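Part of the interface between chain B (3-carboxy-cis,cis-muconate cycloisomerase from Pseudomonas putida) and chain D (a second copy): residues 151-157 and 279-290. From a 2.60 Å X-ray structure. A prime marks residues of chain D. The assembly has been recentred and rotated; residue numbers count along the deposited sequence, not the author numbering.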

# COMPACT_ATOMS: atom_id res chain seq x y z
N ARG B 151 19.97 -4.38 22.37
CA ARG B 151 18.69 -5.07 22.35
C ARG B 151 18.43 -5.68 20.98
O ARG B 151 18.30 -4.97 19.98
CB ARG B 151 17.58 -4.12 22.78
CG ARG B 151 17.80 -3.64 24.19
CD ARG B 151 16.79 -2.64 24.65
NE ARG B 151 17.45 -1.59 25.40
CZ ARG B 151 17.30 -1.37 26.70
NH1 ARG B 151 16.49 -2.13 27.42
NH2 ARG B 151 17.96 -0.40 27.27
N THR B 152 18.38 -7.00 20.97
CA THR B 152 18.18 -7.83 19.78
C THR B 152 16.84 -8.55 19.94
O THR B 152 16.65 -9.24 20.94
CB THR B 152 19.34 -8.85 19.70
OG1 THR B 152 20.54 -8.17 19.31
CG2 THR B 152 19.05 -9.96 18.72
N TRP B 153 15.93 -8.41 18.98
CA TRP B 153 14.60 -9.04 19.07
C TRP B 153 13.99 -8.69 20.43
O TRP B 153 13.26 -9.49 21.01
CB TRP B 153 14.69 -10.58 18.99
CG TRP B 153 15.19 -11.17 17.70
CD1 TRP B 153 16.40 -10.95 17.12
CD2 TRP B 153 14.54 -12.16 16.90
NE1 TRP B 153 16.55 -11.74 16.01
CE2 TRP B 153 15.42 -12.50 15.85
CE3 TRP B 153 13.29 -12.80 16.97
CZ2 TRP B 153 15.11 -13.45 14.87
CZ3 TRP B 153 12.98 -13.75 16.00
CH2 TRP B 153 13.89 -14.06 14.96
N LEU B 154 14.29 -7.49 20.93
CA LEU B 154 13.82 -6.99 22.23
C LEU B 154 14.44 -7.73 23.42
O LEU B 154 13.98 -7.60 24.55
CB LEU B 154 12.30 -7.05 22.32
CG LEU B 154 11.67 -6.02 21.39
CD1 LEU B 154 10.16 -6.21 21.28
CD2 LEU B 154 12.00 -4.66 21.92
N GLN B 155 15.49 -8.49 23.15
CA GLN B 155 16.20 -9.25 24.18
C GLN B 155 17.57 -8.60 24.43
O GLN B 155 18.17 -8.03 23.52
CB GLN B 155 16.41 -10.69 23.70
CG GLN B 155 15.14 -11.43 23.37
CD GLN B 155 14.37 -11.78 24.62
OE1 GLN B 155 14.84 -12.56 25.45
NE2 GLN B 155 13.18 -11.20 24.77
N HIS B 156 18.05 -8.68 25.66
CA HIS B 156 19.34 -8.11 26.01
C HIS B 156 20.46 -8.81 25.24
O HIS B 156 20.46 -10.03 25.12
CB HIS B 156 19.57 -8.27 27.51
CG HIS B 156 18.95 -7.18 28.32
ND1 HIS B 156 17.89 -6.42 27.86
CD2 HIS B 156 19.24 -6.71 29.56
CE1 HIS B 156 17.57 -5.52 28.78
NE2 HIS B 156 18.37 -5.68 29.82
N ALA B 157 21.39 -8.01 24.72
CA ALA B 157 22.53 -8.49 23.95
C ALA B 157 23.77 -7.72 24.38
O ALA B 157 23.67 -6.82 25.21
CB ALA B 157 22.28 -8.28 22.48
N MET D 279 20.25 -17.00 29.90
CA MET D 279 18.95 -16.34 29.82
C MET D 279 18.89 -15.04 29.00
O MET D 279 17.99 -14.88 28.17
CB MET D 279 18.43 -16.06 31.23
CG MET D 279 18.16 -17.30 32.07
SD MET D 279 16.69 -18.22 31.54
CE MET D 279 15.46 -17.62 32.73
N PRO D 280 19.84 -14.10 29.23
CA PRO D 280 19.95 -12.79 28.55
C PRO D 280 19.32 -12.67 27.18
O PRO D 280 18.44 -11.83 26.95
CB PRO D 280 21.45 -12.56 28.51
CG PRO D 280 21.84 -13.04 29.83
CD PRO D 280 21.06 -14.33 30.03
N HIS D 281 19.79 -13.49 26.25
CA HIS D 281 19.27 -13.46 24.90
C HIS D 281 18.50 -14.74 24.59
O HIS D 281 17.49 -15.03 25.24
CB HIS D 281 20.42 -13.26 23.90
CG HIS D 281 19.95 -12.94 22.52
ND1 HIS D 281 19.03 -11.94 22.27
CD2 HIS D 281 20.25 -13.48 21.31
CE1 HIS D 281 18.78 -11.89 20.97
NE2 HIS D 281 19.50 -12.82 20.37
N LYS D 282 19.00 -15.50 23.61
CA LYS D 282 18.41 -16.75 23.13
C LYS D 282 16.90 -17.00 23.28
O LYS D 282 16.31 -17.58 22.36
CB LYS D 282 19.18 -17.97 23.65
CG LYS D 282 20.21 -18.52 22.63
CD LYS D 282 19.56 -18.99 21.29
CE LYS D 282 20.62 -19.68 20.40
NZ LYS D 282 20.04 -20.53 19.31
N ARG D 283 16.27 -16.61 24.38
CA ARG D 283 14.83 -16.84 24.42
C ARG D 283 14.23 -15.83 23.44
O ARG D 283 13.62 -14.85 23.84
CB ARG D 283 14.28 -16.63 25.81
N ASN D 284 14.45 -16.08 22.15
CA ASN D 284 13.94 -15.21 21.10
C ASN D 284 12.54 -15.62 20.69
O ASN D 284 12.25 -16.81 20.61
CB ASN D 284 14.87 -15.27 19.88
CG ASN D 284 16.13 -14.47 20.07
OD1 ASN D 284 16.94 -14.35 19.17
ND2 ASN D 284 16.30 -13.89 21.25
N PRO D 285 11.65 -14.65 20.46
CA PRO D 285 10.28 -14.95 20.06
C PRO D 285 10.17 -15.24 18.55
O PRO D 285 9.65 -14.43 17.79
CB PRO D 285 9.53 -13.68 20.46
CG PRO D 285 10.56 -12.63 20.25
CD PRO D 285 11.80 -13.23 20.83
N VAL D 286 10.64 -16.42 18.14
CA VAL D 286 10.61 -16.78 16.73
C VAL D 286 9.19 -16.89 16.20
O VAL D 286 8.94 -16.67 15.02
CB VAL D 286 11.40 -18.09 16.45
CG1 VAL D 286 12.68 -18.10 17.25
CG2 VAL D 286 10.58 -19.29 16.77
N GLY D 287 8.26 -17.22 17.08
CA GLY D 287 6.87 -17.34 16.65
C GLY D 287 6.24 -15.97 16.41
O GLY D 287 5.61 -15.76 15.38
N ALA D 288 6.42 -15.05 17.36
CA ALA D 288 5.86 -13.71 17.24
C ALA D 288 6.38 -13.03 15.96
O ALA D 288 5.66 -12.25 15.33
CB ALA D 288 6.22 -12.90 18.45
N ALA D 289 7.62 -13.33 15.59
CA ALA D 289 8.19 -12.75 14.38
C ALA D 289 7.30 -13.08 13.19
O ALA D 289 7.06 -12.24 12.33
CB ALA D 289 9.59 -13.30 14.14
N VAL D 290 6.78 -14.31 13.14
CA VAL D 290 5.91 -14.67 12.03
C VAL D 290 4.63 -13.85 12.03
O VAL D 290 4.22 -13.34 10.99
CB VAL D 290 5.53 -16.16 12.05
CG1 VAL D 290 4.56 -16.46 10.93
CG2 VAL D 290 6.77 -17.02 11.88

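The contact is made by packing, with no clear hydrogen bond across it: 484 Å² is buried between the stretches, summed over both sides. Its scaffold is a tight type I' turn from Thr152 to Gln155, closed by two backbone hydrogen bonds, Thr152 N to Gln155 O (2.8 Å) and Gln155 N to Thr152 O (2.6 Å). Within the turn, Trp153 points its CA-to-CB bond toward the other stretch, while Leu154 goes sideways and makes no contact with it.

The apolar part belongs to Trp153, which loses more area than any other residue, 106 Å². Its CZ3 atom lies 3.9 Å from Ala289′ CB, and its CE3 lies 4.2 Å from Pro285′ CD, so the six-membered ring packs against side chains of both Pro285′ and Ala289′. The CA-to-CB bond of Ala289′ points toward the turn, and its methyl meets the ring.

Polar atoms also lie around the indole. Asn284′ OD1 lies over one face, 3.9 Å from Trp153 CG, whereas Pro285′ O meets the edge, 3.8 Å from Trp153 CZ3. Pro285′ O also accepts a hydrogen bond from Ala289′ N (3.2 Å), so its polarity is answered within its own chain.

Gln155, two residues on, also points its CA-to-CB bond toward the other stretch. Its CB approaches the edge of the His281′ ring, 3.2 Å from ND1, and its CG lies 3.4 Å from Asn284′ ND2. The amide end brings no clear bond across: Gln155 OE1 is 3.1 Å from Arg283′ O, but both are acceptors, and NE2 is hydrogen-bonded elsewhere in the structure. His156 O and Pro280′ O, 3.3 Å apart, are likewise two acceptors.

Detail near His281′ deserves caution, since Met279′ to Lys282′ are poorly ordered and Thr152 CG2 to His281′ CE1, at 3.0 Å, is a clash in the model.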